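Local coordinates for Fe-regulated protein B (Neisseria meningitidis, PDB 4AIP) that forms a TonB-dependent beta-barrel transporter in the meningococcal outer membrane for iron uptake, possibly as a siderophore complex as in related receptors, at residues Lys66-Ile71 with Gly588-Ala593; Leu143-Ser148 with Ala174-Lys179; Phe691-Pro696 with Thr701-Leu706. One frame throughout, in Å; residues are numbered along the deposited sequence.

Contact 1: Lys66-Ile71 with Gly588-Ala593; sequences KIRTNI and GYELGA
The guanidinium of Arg68 meets the carboxylate of Glu590 at its edge: OE2 of Glu590 lies near the guanidinium plane, 2.6 Å from NH1 of Arg68. Only OE2 makes the contact, and the two planes are 42° apart, unlike a two-pronged, coplanar pair. This salt bridge crosses the interface between plug and wall in the plug-in-barrel fold, the hallmark of TonB-dependent transporters, joining strand 67-73 of the plug to strand 575-597 of the barrel wall. The backbones stay well apart, with the CA atoms of Arg68 and Gly592 separated by 11.5 Å, and only long side chains can bridge such a gap. Arginine suits the plug side because its chain is extended from CG to NE and carries the charge across. Glutamate answers from the wall: CG stands anti to the backbone N (chi1 -176°) and the chain continues extended, sending the carboxylate inward. Leu591 and Ala593 point away from the plug, as the alternation of a barrel strand requires. Gly592, on the inward side, has no side chain to intrude on the guanidinium. The second carboxylate oxygen, OE1 of Glu590, forms a salt bridge with Lys151 of the plug, so one buried acid serves two bases, an arrangement that would probably keep it ionised. OE1 thus pairs with Lys151 while OE2 meets Arg68, and the carboxylate carbon CD of Glu590 lies in the guanidinium plane, 3.6 Å from NH1 of Arg68.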
loop_
_atom_site.group_PDB
_atom_site.type_symbol
_atom_site.label_atom_id
_atom_site.label_comp_id
_atom_site.label_asym_id
_atom_site.label_seq_id
_atom_site.Cartn_x
_atom_site.Cartn_y
_atom_site.Cartn_z
ATOM N N LYS B 66 7.851 -36.803 22.601
ATOM C CA LYS B 66 8.920 -36.290 21.782
ATOM C C LYS B 66 8.538 -35.874 20.320
ATOM O O LYS B 66 9.198 -35.031 19.715
ATOM C CB LYS B 66 10.055 -37.274 21.839
ATOM C CG LYS B 66 11.073 -37.171 20.778
ATOM C CD LYS B 66 11.858 -38.461 20.750
ATOM C CE LYS B 66 12.956 -38.473 19.671
ATOM N NZ LYS B 66 13.987 -37.430 19.914
ATOM N N ILE B 67 7.468 -36.451 19.800
ATOM C CA ILE B 67 6.934 -36.077 18.511
ATOM C C ILE B 67 5.485 -35.832 18.780
ATOM O O ILE B 67 4.769 -36.730 19.231
ATOM C CB ILE B 67 7.132 -37.207 17.430
ATOM C CG1 ILE B 67 8.616 -37.330 17.085
ATOM C CG2 ILE B 67 6.398 -36.890 16.160
ATOM C CD1 ILE B 67 8.971 -38.632 16.345
ATOM N N ARG B 68 5.080 -34.592 18.548
ATOM C CA ARG B 68 3.693 -34.226 18.701
ATOM C C ARG B 68 3.228 -33.721 17.346
ATOM O O ARG B 68 3.638 -32.640 16.868
ATOM C CB ARG B 68 3.492 -33.239 19.830
ATOM C CG ARG B 68 2.452 -33.702 20.863
ATOM C CD ARG B 68 2.844 -33.118 22.215
ATOM N NE ARG B 68 1.747 -33.216 23.197
ATOM C CZ ARG B 68 1.901 -33.011 24.519
ATOM N NH1 ARG B 68 3.110 -32.729 25.026
ATOM N NH2 ARG B 68 0.856 -33.148 25.351
ATOM N N THR B 69 2.435 -34.573 16.703
ATOM C CA THR B 69 1.935 -34.329 15.377
ATOM C C THR B 69 0.632 -33.581 15.527
ATOM O O THR B 69 -0.191 -33.950 16.331
ATOM C CB THR B 69 1.757 -35.675 14.568
ATOM O OG1 THR B 69 3.047 -36.274 14.343
ATOM C CG2 THR B 69 1.076 -35.434 13.211
ATOM N N ASN B 70 0.445 -32.547 14.708
ATOM C CA ASN B 70 -0.839 -31.853 14.608
ATOM C C ASN B 70 -1.301 -31.321 15.930
ATOM O O ASN B 70 -2.410 -31.601 16.359
ATOM C CB ASN B 70 -1.928 -32.776 14.035
ATOM C CG ASN B 70 -1.799 -32.972 12.543
ATOM O OD1 ASN B 70 -0.870 -32.494 11.919
ATOM N ND2 ASN B 70 -2.753 -33.665 11.962
ATOM N N ILE B 71 -0.422 -30.573 16.581
ATOM C CA ILE B 71 -0.745 -29.904 17.838
ATOM C C ILE B 71 -1.876 -28.926 17.613
ATOM O O ILE B 71 -2.789 -28.824 18.405
ATOM C CB ILE B 71 0.452 -29.097 18.344
ATOM C CG1 ILE B 71 1.457 -29.995 19.016
ATOM C CG2 ILE B 71 0.056 -28.062 19.350
ATOM C CD1 ILE B 71 2.688 -29.230 19.326
ATOM N N GLY B 588 15.636 -33.575 31.007
ATOM C CA GLY B 588 14.417 -33.219 31.728
ATOM C C GLY B 588 13.266 -34.124 31.374
ATOM O O GLY B 588 13.459 -35.245 30.949
ATOM N N TYR B 589 12.065 -33.612 31.515
ATOM C CA TYR B 589 10.918 -34.410 31.387
ATOM C C TYR B 589 9.786 -33.518 30.945
ATOM O O TYR B 589 9.907 -32.283 31.001
ATOM C CB TYR B 589 10.612 -35.112 32.742
ATOM C CG TYR B 589 10.348 -34.163 33.889
ATOM C CD1 TYR B 589 11.421 -33.494 34.522
ATOM C CD2 TYR B 589 9.052 -33.889 34.308
ATOM C CE1 TYR B 589 11.222 -32.617 35.592
ATOM C CE2 TYR B 589 8.816 -32.984 35.414
ATOM C CZ TYR B 589 9.903 -32.358 36.038
ATOM O OH TYR B 589 9.714 -31.484 37.092
ATOM N N GLU B 590 8.731 -34.186 30.462
ATOM C CA GLU B 590 7.399 -33.662 30.166
ATOM C C GLU B 590 6.316 -34.734 30.523
ATOM O O GLU B 590 6.461 -35.935 30.183
ATOM C CB GLU B 590 7.259 -33.348 28.688
ATOM C CG GLU B 590 5.916 -32.704 28.276
ATOM C CD GLU B 590 6.028 -31.838 26.955
ATOM O OE1 GLU B 590 7.195 -31.576 26.488
ATOM O OE2 GLU B 590 4.952 -31.449 26.402
ATOM N N LEU B 591 5.243 -34.279 31.182
ATOM C CA LEU B 591 4.052 -35.060 31.370
ATOM C C LEU B 591 2.856 -34.348 30.700
ATOM O O LEU B 591 2.818 -33.111 30.594
ATOM C CB LEU B 591 3.787 -35.267 32.870
ATOM C CG LEU B 591 4.803 -36.154 33.607
ATOM C CD1 LEU B 591 4.672 -36.047 35.126
ATOM C CD2 LEU B 591 4.689 -37.630 33.163
ATOM N N GLY B 592 1.881 -35.118 30.255
ATOM C CA GLY B 592 0.639 -34.542 29.758
ATOM C C GLY B 592 -0.505 -35.531 30.042
ATOM O O GLY B 592 -0.286 -36.779 30.071
ATOM N N ALA B 593 -1.702 -34.994 30.266
ATOM C CA ALA B 593 -2.886 -35.819 30.447
ATOM C C ALA B 593 -4.042 -35.041 29.928
ATOM O O ALA B 593 -3.999 -33.790 29.913
ATOM C CB ALA B 593 -3.131 -36.124 31.896
#

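Contact 2: Leu143-Ser148 with Ala174-Lys179; sequences LVKVVS and AQDLLK
Lys145 reaches for Asp176 by laying its aliphatic chain across the carboxylate, the two side chains crossing at about a right angle. Its CB and CG each stand 3.9 Å from OD2 of Asp176. The next carbon, CD, makes a close contact, 3.1 Å from the same OD2, and CE follows at 3.7 Å. Bends at chi2 and chi4 bring NZ back to the carboxylate, where it makes a rather long salt bridge, 3.5 Å from OD1 of Asp176 and only slightly farther from OD2. Lysine fits here because its long, flexible chain can carry a positive charge to the acid. OD2 also accepts a hydrogen bond from the backbone N of Asp173, just ahead of helix 174-178. An aspartate in the first turn would also be favoured by the helix dipole. Lys145 shares a classic beta bulge with Val146, both facing Lys170, at a corner of strand 144-151 in the plug sheet. The helix follows strand 165-171 of that sheet and leads on to barrel strand 185-194, and its Leu177 and Leu178 pack on barrel strand 198-209, so the ion pair ties the plug to the linker helix lying against the barrel wall.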
loop_
_atom_site.group_PDB
_atom_site.type_symbol
_atom_site.label_atom_id
_atom_site.label_comp_id
_atom_site.label_asym_id
_atom_site.label_seq_id
_atom_site.Cartn_x
_atom_site.Cartn_y
_atom_site.Cartn_z
ATOM N N LEU B 143 -1.278 -18.172 7.834
ATOM C CA LEU B 143 -0.856 -19.002 6.686
ATOM C C LEU B 143 -1.030 -20.532 6.868
ATOM O O LEU B 143 -1.084 -21.292 5.867
ATOM C CB LEU B 143 0.589 -18.687 6.302
ATOM C CG LEU B 143 0.891 -17.231 5.990
ATOM C CD1 LEU B 143 2.402 -16.945 6.077
ATOM C CD2 LEU B 143 0.353 -16.877 4.594
ATOM N N VAL B 144 -1.134 -21.003 8.113
ATOM C CA VAL B 144 -0.800 -22.405 8.330
ATOM C C VAL B 144 -2.009 -23.291 8.461
ATOM O O VAL B 144 -3.065 -22.807 8.828
ATOM C CB VAL B 144 0.256 -22.606 9.512
ATOM C CG1 VAL B 144 1.260 -21.520 9.512
ATOM C CG2 VAL B 144 -0.383 -22.573 10.833
ATOM N N LYS B 145 -1.884 -24.574 8.122
ATOM C CA LYS B 145 -2.984 -25.498 8.365
ATOM C C LYS B 145 -2.714 -26.461 9.479
ATOM O O LYS B 145 -3.641 -26.948 10.073
ATOM C CB LYS B 145 -3.410 -26.256 7.111
ATOM C CG LYS B 145 -2.791 -27.587 6.919
ATOM C CD LYS B 145 -2.569 -27.879 5.452
ATOM C CE LYS B 145 -2.263 -29.340 5.205
ATOM N NZ LYS B 145 -3.403 -30.250 5.387
ATOM N N VAL B 146 -1.458 -26.771 9.744
ATOM C CA VAL B 146 -1.072 -27.599 10.877
ATOM C C VAL B 146 0.257 -27.114 11.442
ATOM O O VAL B 146 1.112 -26.560 10.711
ATOM C CB VAL B 146 -0.923 -29.093 10.500
ATOM C CG1 VAL B 146 -2.274 -29.770 10.452
ATOM C CG2 VAL B 146 -0.293 -29.294 9.166
ATOM N N VAL B 147 0.378 -27.280 12.760
ATOM C CA VAL B 147 1.634 -27.144 13.474
ATOM C C VAL B 147 1.869 -28.447 14.212
ATOM O O VAL B 147 0.951 -29.009 14.822
ATOM C CB VAL B 147 1.610 -25.959 14.451
ATOM C CG1 VAL B 147 2.954 -25.739 15.026
ATOM C CG2 VAL B 147 1.164 -24.693 13.724
ATOM N N SER B 148 3.104 -28.934 14.131
ATOM C CA SER B 148 3.592 -30.125 14.812
ATOM C C SER B 148 4.947 -29.758 15.410
ATOM O O SER B 148 5.514 -28.696 15.106
ATOM C CB SER B 148 3.804 -31.263 13.793
ATOM O OG SER B 148 2.576 -31.840 13.307
ATOM N N ALA B 174 -6.211 -25.558 -0.769
ATOM C CA ALA B 174 -7.534 -25.585 -1.332
ATOM C C ALA B 174 -8.498 -26.583 -0.674
ATOM O O ALA B 174 -9.594 -26.165 -0.239
ATOM C CB ALA B 174 -7.425 -25.828 -2.865
ATOM N N GLN B 175 -8.113 -27.863 -0.569
ATOM C CA GLN B 175 -9.016 -28.859 0.023
ATOM C C GLN B 175 -9.369 -28.613 1.499
ATOM O O GLN B 175 -10.512 -28.902 1.932
ATOM C CB GLN B 175 -8.538 -30.288 -0.192
ATOM C CG GLN B 175 -8.625 -30.743 -1.655
ATOM C CD GLN B 175 -10.000 -31.285 -2.095
ATOM O OE1 GLN B 175 -11.025 -30.593 -2.029
ATOM N NE2 GLN B 175 -10.005 -32.528 -2.589
ATOM N N ASP B 176 -8.420 -28.067 2.256
ATOM C CA ASP B 176 -8.741 -27.608 3.601
ATOM C C ASP B 176 -9.804 -26.514 3.626
ATOM O O ASP B 176 -10.649 -26.507 4.488
ATOM C CB ASP B 176 -7.485 -27.152 4.334
ATOM C CG ASP B 176 -6.290 -28.032 4.017
ATOM O OD1 ASP B 176 -6.492 -29.278 3.941
ATOM O OD2 ASP B 176 -5.151 -27.458 3.802
ATOM N N LEU B 177 -9.757 -25.582 2.682
ATOM C CA LEU B 177 -10.682 -24.451 2.741
ATOM C C LEU B 177 -12.031 -24.840 2.204
ATOM O O LEU B 177 -13.034 -24.313 2.625
ATOM C CB LEU B 177 -10.165 -23.235 2.016
ATOM C CG LEU B 177 -8.933 -22.684 2.678
ATOM C CD1 LEU B 177 -8.263 -21.706 1.708
ATOM C CD2 LEU B 177 -9.378 -21.997 3.930
ATOM N N LEU B 178 -12.058 -25.782 1.292
ATOM C CA LEU B 178 -13.334 -26.266 0.764
ATOM C C LEU B 178 -14.103 -27.145 1.735
ATOM O O LEU B 178 -15.289 -27.454 1.469
ATOM C CB LEU B 178 -13.114 -27.054 -0.540
ATOM C CG LEU B 178 -12.604 -26.184 -1.693
ATOM C CD1 LEU B 178 -11.940 -27.066 -2.720
ATOM C CD2 LEU B 178 -13.768 -25.317 -2.333
ATOM N N LYS B 179 -13.429 -27.558 2.825
ATOM C CA LYS B 179 -13.915 -28.560 3.767
ATOM C C LYS B 179 -15.423 -28.404 4.044
ATOM O O LYS B 179 -16.232 -29.320 3.725
ATOM C CB LYS B 179 -13.096 -28.531 5.063
ATOM C CG LYS B 179 -13.414 -29.684 6.072
ATOM C CD LYS B 179 -12.547 -30.906 5.870
ATOM C CE LYS B 179 -11.162 -30.686 6.498
ATOM N NZ LYS B 179 -10.034 -31.296 5.692
#

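Contact 3: Phe691-Pro696 with Thr701-Leu706; sequences FANWKP and TLNVNL
Strands 691-694 and 702-706 run antiparallel at 168°, forming a beta hairpin in which Ala692-Leu706 and Trp694-Val704 are hydrogen-bonded pairs and Asn693-Asn705 between them is a non-hydrogen-bonded pair. The backbone bonds include Ala692 N to Leu706 O at 2.6 Å and Trp694 N to Val704 O at 2.8 Å. One face carries a polar network. The amide of Asn693, with CG anti to the backbone N (chi1 165°), spends both its N-H groups across the hairpin: ND2 of Asn693 gives one to OD1 of Asn705 at 2.6 Å and the other to OD1 of Asn703 at 3.0 Å. Both acceptors lie in the Asn693 amide plane, yet at Asn703 the donor sits 44° above the carbonyl plane. An in-plane lone pair of that oxygen is taken by Lys695, whose NZ lies 2.9 Å from OD1 of Asn703. Asparagine suits positions 693 and 705 because each amide gives and accepts at once: Asn693 OD1 receives Arg643, and Asn705 ND2 donates to the backbone O of Asp78 in the plug. Asn703 serves through an oxygen that takes two donors. The other face is apolar. Val704 lies alongside Trp694, its CB 3.6 Å from CD1 of the indole, and CG of Pro696 sits over the centre of one face of that ring. The proline also meets Leu702, CD of Pro696 being 3.9 Å from CG of Leu702, and Phe212 of a second subunit packs on both. The two-sided pattern fits a barrel wall: the amide face turns to plug residues Asp78 and Glu79, the latter salt-bridged to Lys695, so that hydrogen bonds and charge hold Asn693 ND2, Asn703 OD1, Asn705 OD1 and the Lys695 ammonium.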
loop_
_atom_site.group_PDB
_atom_site.type_symbol
_atom_site.label_atom_id
_atom_site.label_comp_id
_atom_site.label_asym_id
_atom_site.label_seq_id
_atom_site.Cartn_x
_atom_site.Cartn_y
_atom_site.Cartn_z
ATOM N N PHE B 691 -12.284 -18.234 27.135
ATOM C CA PHE B 691 -12.603 -18.045 25.701
ATOM C C PHE B 691 -13.922 -18.663 25.465
ATOM O O PHE B 691 -14.383 -19.493 26.292
ATOM C CB PHE B 691 -11.591 -18.746 24.763
ATOM C CG PHE B 691 -11.432 -20.258 25.044
ATOM C CD1 PHE B 691 -12.274 -21.206 24.440
ATOM C CD2 PHE B 691 -10.459 -20.700 25.964
ATOM C CE1 PHE B 691 -12.127 -22.599 24.750
ATOM C CE2 PHE B 691 -10.293 -22.073 26.287
ATOM C CZ PHE B 691 -11.102 -23.027 25.685
ATOM N N ALA B 692 -14.487 -18.327 24.300
ATOM C CA ALA B 692 -15.695 -18.913 23.835
ATOM C C ALA B 692 -15.613 -19.032 22.297
ATOM O O ALA B 692 -15.130 -18.119 21.619
ATOM C CB ALA B 692 -16.840 -18.038 24.259
ATOM N N ASN B 693 -16.098 -20.153 21.759
ATOM C CA ASN B 693 -16.310 -20.311 20.329
ATOM C C ASN B 693 -17.800 -20.596 20.042
ATOM O O ASN B 693 -18.369 -21.615 20.484
ATOM C CB ASN B 693 -15.425 -21.443 19.796
ATOM C CG ASN B 693 -15.824 -21.919 18.402
ATOM O OD1 ASN B 693 -16.367 -22.995 18.245
ATOM N ND2 ASN B 693 -15.535 -21.120 17.386
ATOM N N TRP B 694 -18.455 -19.698 19.327
ATOM C CA TRP B 694 -19.781 -20.088 18.832
ATOM C C TRP B 694 -19.978 -20.195 17.369
ATOM O O TRP B 694 -19.346 -19.477 16.576
ATOM C CB TRP B 694 -20.964 -19.470 19.598
ATOM C CG TRP B 694 -21.743 -18.353 19.135
ATOM C CD1 TRP B 694 -21.363 -17.021 19.083
ATOM C CD2 TRP B 694 -23.138 -18.374 18.789
ATOM N NE1 TRP B 694 -22.446 -16.211 18.638
ATOM C CE2 TRP B 694 -23.524 -17.028 18.435
ATOM C CE3 TRP B 694 -24.055 -19.398 18.628
ATOM C CZ2 TRP B 694 -24.797 -16.687 18.032
ATOM C CZ3 TRP B 694 -25.348 -19.064 18.213
ATOM C CH2 TRP B 694 -25.706 -17.704 17.914
ATOM N N LYS B 695 -20.807 -21.170 17.042
ATOM C CA LYS B 695 -20.972 -21.621 15.725
ATOM C C LYS B 695 -22.436 -21.456 15.510
ATOM O O LYS B 695 -23.192 -22.434 15.646
ATOM C CB LYS B 695 -20.601 -23.106 15.609
ATOM C CG LYS B 695 -19.107 -23.447 15.581
ATOM C CD LYS B 695 -18.947 -24.949 15.509
ATOM C CE LYS B 695 -17.532 -25.358 15.853
ATOM N NZ LYS B 695 -16.586 -24.739 14.861
ATOM N N PRO B 696 -22.860 -20.242 15.151
ATOM C CA PRO B 696 -24.269 -19.886 15.079
ATOM C C PRO B 696 -25.062 -20.644 14.025
ATOM O O PRO B 696 -26.286 -20.600 14.029
ATOM C CB PRO B 696 -24.212 -18.400 14.726
ATOM C CG PRO B 696 -22.788 -17.952 15.049
ATOM C CD PRO B 696 -22.006 -19.143 14.675
ATOM N N THR B 701 -18.650 -23.243 9.113
ATOM C CA THR B 701 -18.600 -22.141 8.129
ATOM C C THR B 701 -18.669 -20.774 8.797
ATOM O O THR B 701 -18.279 -19.772 8.213
ATOM C CB THR B 701 -19.681 -22.251 6.967
ATOM O OG1 THR B 701 -21.014 -22.216 7.514
ATOM C CG2 THR B 701 -19.492 -23.533 6.075
ATOM N N LEU B 702 -19.141 -20.726 10.029
ATOM C CA LEU B 702 -19.172 -19.462 10.726
ATOM C C LEU B 702 -18.775 -19.638 12.168
ATOM O O LEU B 702 -19.396 -20.379 12.886
ATOM C CB LEU B 702 -20.554 -18.837 10.604
ATOM C CG LEU B 702 -20.822 -17.537 11.363
ATOM C CD1 LEU B 702 -19.766 -16.425 11.063
ATOM C CD2 LEU B 702 -22.286 -17.048 11.180
ATOM N N ASN B 703 -17.734 -18.940 12.566
ATOM C CA ASN B 703 -17.156 -19.039 13.896
ATOM C C ASN B 703 -17.121 -17.627 14.422
ATOM O O ASN B 703 -16.626 -16.712 13.757
ATOM C CB ASN B 703 -15.712 -19.568 13.887
ATOM C CG ASN B 703 -15.603 -21.113 13.719
ATOM O OD1 ASN B 703 -16.146 -21.897 14.523
ATOM N ND2 ASN B 703 -14.830 -21.546 12.703
ATOM N N VAL B 704 -17.670 -17.449 15.606
ATOM C CA VAL B 704 -17.612 -16.180 16.280
ATOM C C VAL B 704 -16.854 -16.527 17.531
ATOM O O VAL B 704 -17.249 -17.418 18.253
ATOM C CB VAL B 704 -19.059 -15.692 16.638
ATOM C CG1 VAL B 704 -19.020 -14.391 17.412
ATOM C CG2 VAL B 704 -19.836 -15.522 15.376
ATOM N N ASN B 705 -15.744 -15.862 17.774
ATOM C CA ASN B 705 -14.900 -16.236 18.887
ATOM C C ASN B 705 -14.659 -15.071 19.771
ATOM O O ASN B 705 -14.325 -13.961 19.283
ATOM C CB ASN B 705 -13.525 -16.714 18.393
ATOM C CG ASN B 705 -13.620 -17.832 17.369
ATOM O OD1 ASN B 705 -14.401 -18.779 17.507
ATOM N ND2 ASN B 705 -12.783 -17.753 16.369
ATOM N N LEU B 706 -14.737 -15.337 21.093
ATOM C CA LEU B 706 -14.508 -14.306 22.058
ATOM C C LEU B 706 -13.575 -14.814 23.093
ATOM O O LEU B 706 -13.743 -15.889 23.582
ATOM C CB LEU B 706 -15.831 -13.881 22.724
ATOM C CG LEU B 706 -15.670 -12.926 23.911
ATOM C CD1 LEU B 706 -15.252 -11.506 23.437
ATOM C CD2 LEU B 706 -16.945 -12.900 24.794
#

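In the fold
Along the chain, contact 1 begins in the plug and closes far away on the barrel wall; contact 2 falls within that span, and contact 3 follows after it, near the C-terminus. Contacts 1 and 2 have centres about 22 Å apart but touch, since strands 67-73 and 144-151 are neighbours in the plug sheet and Asn70 N probably hydrogen-bonds to Ser148 OG at 2.6 Å. Contact 3 lies in the barrel wall, its centre about 18 Å from that of contact 2 and about 28 Å from that of contact 1. Together they tie one plug sheet to the wall directly and through the linker helix, while contact 3 is one local hairpin whose inward face also meets the plug.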